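Local coordinates for protein allergen Aed a 2 (Aedes aegypti, PDB 3DXL) that binds and sequesters host biogenic amines and leukotrienes in two separate pockets, helping the female mosquito to feed on vertebrate blood, at residues Q174-Y178 and M294-G298. Numbering follows the deposited sequence.
Sequences QIRQY and MEIDG
Arg176 touches Met294 near its base and Ile296 near its tip. Its CB sits against the thioether, 3.8 Å from Met294 SD and equally close to the terminal methyl CE. The chain then runs straight out, extended from CG to NE, and carries the head group over to the strand 295-296. There CD lies 3.7 Å from Ile296 CD1, and the same methyl also lies over one face of the guanidinium, 3.3 Å from its plane and offset toward the rim, with Arg176 NH1 as its nearest atom at 3.6 Å.

At the tip no direct hydrogen bond crosses the contact; water does the joining. One water lies at the guanidinium edge, in plane, accepts from Arg176 NH1 at 2.9 Å and donates to Glu295 O at 3.2 Å. A second takes a good bond from Asp297 N but only a weak one from Arg176 NH1. The salt bridge to Glu158 at NH2 and the waters at NH1 grip the guanidinium at two of its nitrogens, while the Ile296 methyl lies against one face.

Met294 also meets Gln177, next after Arg176. Its chain is extended as far as SD and then bends (chi3 -78°), which lays CE 3.7 Å from Gln177 CG as the two side chains run past each other in opposite directions. Gln177 NE2 donates a hydrogen bond to Cys173 O.

Tyr178, at positive phi, is the C-prime residue of a Schellman motif that ends the helix, and its hydroxyl bonds to Asp265. Arg176, Glu158 and Asp265 all bind noradrenaline: through Arg176 the hairpin of strands 295-296 and 299-300 touches a residue of the biogenic amine pocket in the C-terminal odorant-binding-protein-like domain.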
loop_
_atom_site.group_PDB
_atom_site.type_symbol
_atom_site.label_atom_id
_atom_site.label_comp_id
_atom_site.label_asym_id
_atom_site.label_seq_id
_atom_site.Cartn_x
_atom_site.Cartn_y
_atom_site.Cartn_z
ATOM N N GLN A 174 -25.987 0.420 -4.464
ATOM C CA GLN A 174 -26.075 -0.662 -3.492
ATOM C C GLN A 174 -24.694 -1.003 -2.925
ATOM O O GLN A 174 -24.559 -1.249 -1.721
ATOM C CB GLN A 174 -26.713 -1.897 -4.134
ATOM C CG GLN A 174 -28.186 -1.719 -4.534
ATOM C CD GLN A 174 -28.362 -1.079 -5.904
ATOM O OE1 GLN A 174 -27.768 -1.521 -6.892
ATOM N NE2 GLN A 174 -29.180 -0.035 -5.969
ATOM N N ILE A 175 -23.677 -1.019 -3.788
ATOM C CA ILE A 175 -22.333 -1.396 -3.379
ATOM C C ILE A 175 -21.802 -0.459 -2.286
ATOM O O ILE A 175 -21.243 -0.914 -1.275
ATOM C CB ILE A 175 -21.400 -1.464 -4.609
ATOM C CG1 ILE A 175 -21.750 -2.700 -5.442
ATOM C CG2 ILE A 175 -19.924 -1.495 -4.192
ATOM C CD1 ILE A 175 -21.177 -2.698 -6.840
ATOM N N ARG A 176 -22.031 0.839 -2.454
ATOM C CA ARG A 176 -21.520 1.832 -1.514
ATOM C C ARG A 176 -22.279 1.813 -0.195
ATOM O O ARG A 176 -21.815 2.383 0.793
ATOM C CB ARG A 176 -21.555 3.232 -2.116
ATOM C CG ARG A 176 -20.555 3.445 -3.232
ATOM C CD ARG A 176 -20.533 4.897 -3.620
ATOM N NE ARG A 176 -19.565 5.165 -4.681
ATOM C CZ ARG A 176 -19.329 6.370 -5.187
ATOM N NH1 ARG A 176 -19.982 7.432 -4.726
ATOM N NH2 ARG A 176 -18.431 6.516 -6.154
ATOM N N GLN A 177 -23.437 1.156 -0.190
ATOM C CA GLN A 177 -24.222 0.968 1.038
ATOM C C GLN A 177 -23.983 -0.408 1.669
ATOM O O GLN A 177 -24.782 -0.890 2.484
ATOM C CB GLN A 177 -25.711 1.214 0.772
ATOM C CG GLN A 177 -26.029 2.647 0.356
ATOM C CD GLN A 177 -27.503 2.867 0.114
ATOM O OE1 GLN A 177 -28.282 3.041 1.053
ATOM N NE2 GLN A 177 -27.898 2.855 -1.150
ATOM N N TYR A 178 -22.869 -1.032 1.293
ATOM C CA TYR A 178 -22.427 -2.304 1.895
ATOM C C TYR A 178 -23.329 -3.499 1.586
ATOM O O TYR A 178 -23.349 -4.471 2.329
ATOM C CB TYR A 178 -22.179 -2.167 3.411
ATOM C CG TYR A 178 -20.948 -1.346 3.728
ATOM C CD1 TYR A 178 -19.671 -1.915 3.676
ATOM C CD2 TYR A 178 -21.053 -0.002 4.062
ATOM C CE1 TYR A 178 -18.538 -1.168 3.952
ATOM C CE2 TYR A 178 -19.922 0.766 4.337
ATOM C CZ TYR A 178 -18.660 0.167 4.292
ATOM O OH TYR A 178 -17.508 0.888 4.567
ATOM N N MET A 294 -28.244 9.144 -1.262
ATOM C CA MET A 294 -26.962 8.926 -1.923
ATOM C C MET A 294 -27.006 9.296 -3.406
ATOM O O MET A 294 -28.021 9.101 -4.077
ATOM C CB MET A 294 -26.512 7.470 -1.757
ATOM C CG MET A 294 -25.166 7.154 -2.403
ATOM S SD MET A 294 -24.578 5.483 -2.093
ATOM C CE MET A 294 -23.968 5.648 -0.416
ATOM N N GLU A 295 -25.889 9.827 -3.900
ATOM C CA GLU A 295 -25.728 10.163 -5.310
ATOM C C GLU A 295 -24.554 9.413 -5.933
ATOM O O GLU A 295 -23.524 9.212 -5.286
ATOM C CB GLU A 295 -25.504 11.668 -5.480
ATOM C CG GLU A 295 -26.736 12.529 -5.243
ATOM C CD GLU A 295 -26.456 14.020 -5.388
ATOM O OE1 GLU A 295 -25.382 14.395 -5.910
ATOM O OE2 GLU A 295 -27.319 14.824 -4.977
ATOM N N ILE A 296 -24.723 9.000 -7.188
ATOM C CA ILE A 296 -23.619 8.490 -8.004
ATOM C C ILE A 296 -23.510 9.372 -9.248
ATOM O O ILE A 296 -24.457 9.465 -10.032
ATOM C CB ILE A 296 -23.812 6.998 -8.413
ATOM C CG1 ILE A 296 -24.057 6.099 -7.188
ATOM C CG2 ILE A 296 -22.625 6.495 -9.247
ATOM C CD1 ILE A 296 -22.917 6.031 -6.180
ATOM N N ASP A 297 -22.355 10.019 -9.410
ATOM C CA ASP A 297 -22.112 10.971 -10.506
ATOM C C ASP A 297 -23.231 12.012 -10.623
ATOM O O ASP A 297 -23.681 12.332 -11.726
ATOM C CB ASP A 297 -21.928 10.247 -11.850
ATOM C CG ASP A 297 -21.019 9.038 -11.750
ATOM O OD1 ASP A 297 -19.922 9.146 -11.154
ATOM O OD2 ASP A 297 -21.407 7.980 -12.285
ATOM N N GLY A 298 -23.690 12.514 -9.479
ATOM C CA GLY A 298 -24.752 13.516 -9.443
ATOM C C GLY A 298 -26.165 12.962 -9.546
ATOM O O GLY A 298 -27.129 13.674 -9.243
HETATM O O HOH W 1 -20.253 9.528 -7.450
HETATM O O HOH W 2 -21.926 8.067 -2.716
#